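Local atomic coordinates of 3-isopropylmalate dehydratase small subunit (Campylobacter jejuni, PDB entry 3Q3W), a protein that catalyses, as the small subunit of isopropylmalate isomerase, the interconversion of 2-isopropylmalate and 3-isopropylmalate through 2-isopropylmaleate. Residues H44-H47 and D48-Y51; M61-N64 and L65-K68. All coordinates share one frame; numbering follows the deposited sequence.

Contact 1. Residues H44-H47 and D48-Y51; sequences HLFH and DLRY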
# COMPACT_ATOMS: atom_id res chain seq x y z
N HIS A 44 -0.81 5.65 12.99
CA HIS A 44 -2.18 5.18 13.09
C HIS A 44 -2.57 4.22 12.00
O HIS A 44 -3.65 3.71 11.99
CB HIS A 44 -3.08 6.39 13.02
CG HIS A 44 -2.67 7.47 13.94
ND1 HIS A 44 -2.31 7.22 15.25
CD2 HIS A 44 -2.51 8.80 13.74
CE1 HIS A 44 -1.98 8.37 15.83
NE2 HIS A 44 -2.08 9.33 14.93
N LEU A 45 -1.67 3.94 11.07
CA LEU A 45 -2.02 3.06 10.02
C LEU A 45 -2.35 1.70 10.59
O LEU A 45 -1.60 1.16 11.39
CB LEU A 45 -0.84 2.93 9.04
CG LEU A 45 -1.03 1.95 7.91
CD1 LEU A 45 -2.06 2.47 6.90
CD2 LEU A 45 0.34 1.71 7.25
N PHE A 46 -3.42 1.12 10.06
CA PHE A 46 -3.89 -0.21 10.44
C PHE A 46 -4.11 -0.40 11.94
O PHE A 46 -4.02 -1.50 12.47
CB PHE A 46 -2.98 -1.31 9.83
CG PHE A 46 -3.06 -1.40 8.35
CD1 PHE A 46 -4.28 -1.59 7.73
CD2 PHE A 46 -1.92 -1.35 7.57
CE1 PHE A 46 -4.37 -1.68 6.31
CE2 PHE A 46 -2.01 -1.44 6.19
CZ PHE A 46 -3.24 -1.63 5.56
N HIS A 47 -4.49 0.68 12.59
CA HIS A 47 -4.57 0.73 14.06
C HIS A 47 -5.23 -0.48 14.72
O HIS A 47 -4.67 -1.05 15.65
CB HIS A 47 -5.34 1.99 14.45
CG HIS A 47 -5.58 2.13 15.90
ND1 HIS A 47 -6.65 1.55 16.54
CD2 HIS A 47 -4.88 2.78 16.86
CE1 HIS A 47 -6.63 1.88 17.82
NE2 HIS A 47 -5.57 2.64 18.04
N ASP A 48 -6.42 -0.85 14.24
CA ASP A 48 -7.23 -1.87 14.89
C ASP A 48 -6.68 -3.27 14.65
O ASP A 48 -6.84 -4.17 15.49
CB ASP A 48 -8.66 -1.79 14.40
CG ASP A 48 -9.29 -0.42 14.65
OD1 ASP A 48 -8.87 0.30 15.59
OD2 ASP A 48 -10.19 -0.06 13.88
N LEU A 49 -5.99 -3.43 13.53
CA LEU A 49 -5.23 -4.68 13.28
C LEU A 49 -3.83 -4.70 13.97
O LEU A 49 -3.24 -5.78 14.22
CB LEU A 49 -5.06 -4.84 11.76
CG LEU A 49 -6.37 -4.83 10.96
CD1 LEU A 49 -6.10 -4.52 9.47
CD2 LEU A 49 -7.11 -6.14 11.11
N ARG A 50 -3.27 -3.52 14.25
CA ARG A 50 -1.84 -3.38 14.57
C ARG A 50 -1.52 -3.34 16.04
O ARG A 50 -0.50 -3.82 16.44
CB ARG A 50 -1.27 -2.17 13.83
CG ARG A 50 0.13 -1.63 14.16
CD ARG A 50 0.32 -0.38 13.33
NE ARG A 50 1.62 0.23 13.50
CZ ARG A 50 2.01 1.37 12.92
NH1 ARG A 50 1.16 2.04 12.13
NH2 ARG A 50 3.24 1.83 13.13
N TYR A 51 -2.44 -2.86 16.84
CA TYR A 51 -2.23 -2.65 18.26
C TYR A 51 -3.25 -3.46 19.06
O TYR A 51 -4.41 -3.55 18.68
CB TYR A 51 -2.43 -1.14 18.61
CG TYR A 51 -1.49 -0.21 17.89
CD1 TYR A 51 -0.13 -0.26 18.14
CD2 TYR A 51 -1.95 0.73 16.98
CE1 TYR A 51 0.73 0.56 17.48
CE2 TYR A 51 -1.08 1.55 16.31
CZ TYR A 51 0.27 1.46 16.58
OH TYR A 51 1.17 2.30 15.95
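Arg50 reaches back over the start of its own short helix to the backbone of Leu45. Its chain runs extended from CG to NE, with CG anti to the backbone N (chi1 169°). NH1 then meets Leu45 O at 3.0 Å, in the guanidinium plane and on a lone pair of the carbonyl. The same NH1 also bonds Gly42 O. Tyr51 OH sits over the centre of one guanidinium face and bonds Lys43 O. The Tyr51 ring covers Arg50 CG, and its edge is turned toward the face of the His47 ring, with CD2 of Tyr51 3.6 Å from CD2 of His47. This side is closely packed. The other side is looser and more exposed. There His47 ND1 gives a hydrogen bond to Asp48 OD1 (2.7 Å), in the plane of the imidazole but on the anti side of the carboxylate and out of its plane. Between the two sides, Tyr51 N bonds His47 O at 3.1 Å, in the helical pattern. Phe46 is the N-cap residue, and its CD1 touches CD1 of Leu49 at 3.9 Å. The type II turn from His44 to His47 packs Leu45 and Phe46 on helix 24-27, while Leu45 and Arg50 meet helix 90-98.

Contact 2. Residues M61-N64 and L65-K68; sequences MDFN and LNKK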
# COMPACT_ATOMS: atom_id res chain seq x y z
N MSE A 61 1.39 -8.97 17.39
CA MSE A 61 2.36 -9.72 16.56
C MSE A 61 1.78 -10.67 15.52
O MSE A 61 2.52 -11.17 14.68
CB MSE A 61 3.39 -10.46 17.41
CG MSE A 61 4.18 -9.54 18.36
SE MSE A 61 5.15 -8.20 17.31
CE MSE A 61 6.35 -9.28 16.37
N ASP A 62 0.48 -10.89 15.51
CA ASP A 62 -0.15 -11.64 14.43
C ASP A 62 -0.42 -10.79 13.20
O ASP A 62 -0.86 -11.32 12.19
CB ASP A 62 -1.47 -12.30 14.87
CG ASP A 62 -1.81 -13.54 14.05
OD1 ASP A 62 -0.88 -14.25 13.60
OD2 ASP A 62 -3.00 -13.82 13.88
N PHE A 63 -0.19 -9.48 13.29
CA PHE A 63 -0.26 -8.60 12.15
C PHE A 63 1.10 -8.56 11.47
O PHE A 63 2.13 -8.22 12.07
CB PHE A 63 -0.69 -7.19 12.62
CG PHE A 63 -1.01 -6.27 11.52
CD1 PHE A 63 -1.93 -6.63 10.54
CD2 PHE A 63 -0.40 -5.02 11.44
CE1 PHE A 63 -2.22 -5.75 9.53
CE2 PHE A 63 -0.73 -4.14 10.42
CZ PHE A 63 -1.59 -4.52 9.47
N ASN A 64 1.13 -8.93 10.21
CA ASN A 64 2.42 -9.11 9.54
C ASN A 64 3.35 -7.89 9.57
O ASN A 64 4.58 -8.04 9.73
CB ASN A 64 2.20 -9.58 8.10
CG ASN A 64 2.04 -11.11 7.98
OD1 ASN A 64 2.48 -11.85 8.85
ND2 ASN A 64 1.42 -11.56 6.88
N LEU A 65 2.79 -6.68 9.45
CA LEU A 65 3.64 -5.47 9.45
C LEU A 65 4.40 -5.26 10.71
O LEU A 65 5.35 -4.49 10.71
CB LEU A 65 2.87 -4.17 9.13
CG LEU A 65 2.50 -3.91 7.68
CD1 LEU A 65 1.45 -2.75 7.55
CD2 LEU A 65 3.72 -3.68 6.78
N ASN A 66 4.01 -5.94 11.79
CA ASN A 66 4.70 -5.86 13.07
C ASN A 66 5.92 -6.81 13.21
O ASN A 66 6.77 -6.64 14.11
CB ASN A 66 3.69 -6.10 14.23
CG ASN A 66 2.74 -4.90 14.46
OD1 ASN A 66 3.06 -3.78 14.10
ND2 ASN A 66 1.56 -5.16 14.99
N LYS A 67 6.01 -7.81 12.33
CA LYS A 67 7.07 -8.82 12.42
C LYS A 67 8.44 -8.34 11.91
O LYS A 67 8.54 -7.55 10.93
CB LYS A 67 6.61 -10.11 11.69
CG LYS A 67 5.37 -10.75 12.27
CD LYS A 67 5.01 -12.03 11.59
CE LYS A 67 3.66 -12.61 12.07
NZ LYS A 67 3.77 -13.32 13.38
N LYS A 68 9.51 -8.83 12.51
CA LYS A 68 10.84 -8.42 12.05
C LYS A 68 11.03 -8.65 10.57
O LYS A 68 11.67 -7.83 9.92
CB LYS A 68 11.97 -9.10 12.83
CG LYS A 68 12.14 -8.50 14.24
CD LYS A 68 13.56 -8.47 14.72
CE LYS A 68 13.65 -8.34 16.27
NZ LYS A 68 14.10 -6.97 16.51
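Lys67 leaves the backbone with CG anti to its carbonyl carbon (chi1 -61°) and bends at the last torsion (chi4 -79°), which carries NZ back to Met61 O. Phe63 has CG anti to its backbone N (chi1 -170°), and its ring comes to lie beside Leu65, the two side chains pointing the same way.

The ammonium nitrogen of Lys67 bonds Met61 O at 2.8 Å, tilted from the carbonyl plane. On the way the lysine chain passes Asn64, and its CE lies 3.5 Å from Asn64 OD1. The carboxylate of Asp62 is near but not in contact; its opposite charge may add a weak attraction. The ND2 of Asn64 turns elsewhere and bonds Pro16 O. The side chain of Met61, a selenomethionine, bends at chi2 and chi3 and brings CE to 3.5 Å from Asn66 O.

Two backbone bonds close the turn. Asn66 N meets Phe63 O at 3.0 Å, and Lys67 N meets Asn64 O at 3.0 Å. Both donors stand above the carbonyl planes.

The buried side belongs to Phe63 and Leu65. CE2 of Phe63 touches CB of Leu65 at 3.8 Å, and the backbone N of Leu65 lies over one ring face, toward the rim. Asn66 ND2 comes to the ring edge, near its plane. Its polar partners are Asn60 O and Arg50 O. Phe63 also packs on helix 47-50, and Leu65 on strands 9-17 and 73-78.

Successive bonds from a residue to the one three places earlier are the mark of a 3-10 turn. Here it includes Leu65 and Asn66, in the loop that leads from helix 47-50 to strand 73-78 within the aconitase C-terminal domain family region.

Contact 1 comes first along the chain and closes before contact 2 opens. Their centres are 11 Å apart, on the same side of the chain's centre. The two touch directly. Arg50 O lies 2.8 Å from Asn66 ND2, a probable hydrogen bond. Phe46 CB packs at 3.5 Å on Phe63 CZ, and Phe46 CD2 at 3.6 Å on Leu65 CD1. Phe46, at the N-cap of helix 47-50, thus packs against Phe63 and Leu65 at the start of the 3-10 turn. Both contacts precede strand 73-78 of the mixed sheet and belong to the aconitase C-terminal domain family. Through these touches two parts of the connection between helix 24-27 and strand 73-78 are held against each other.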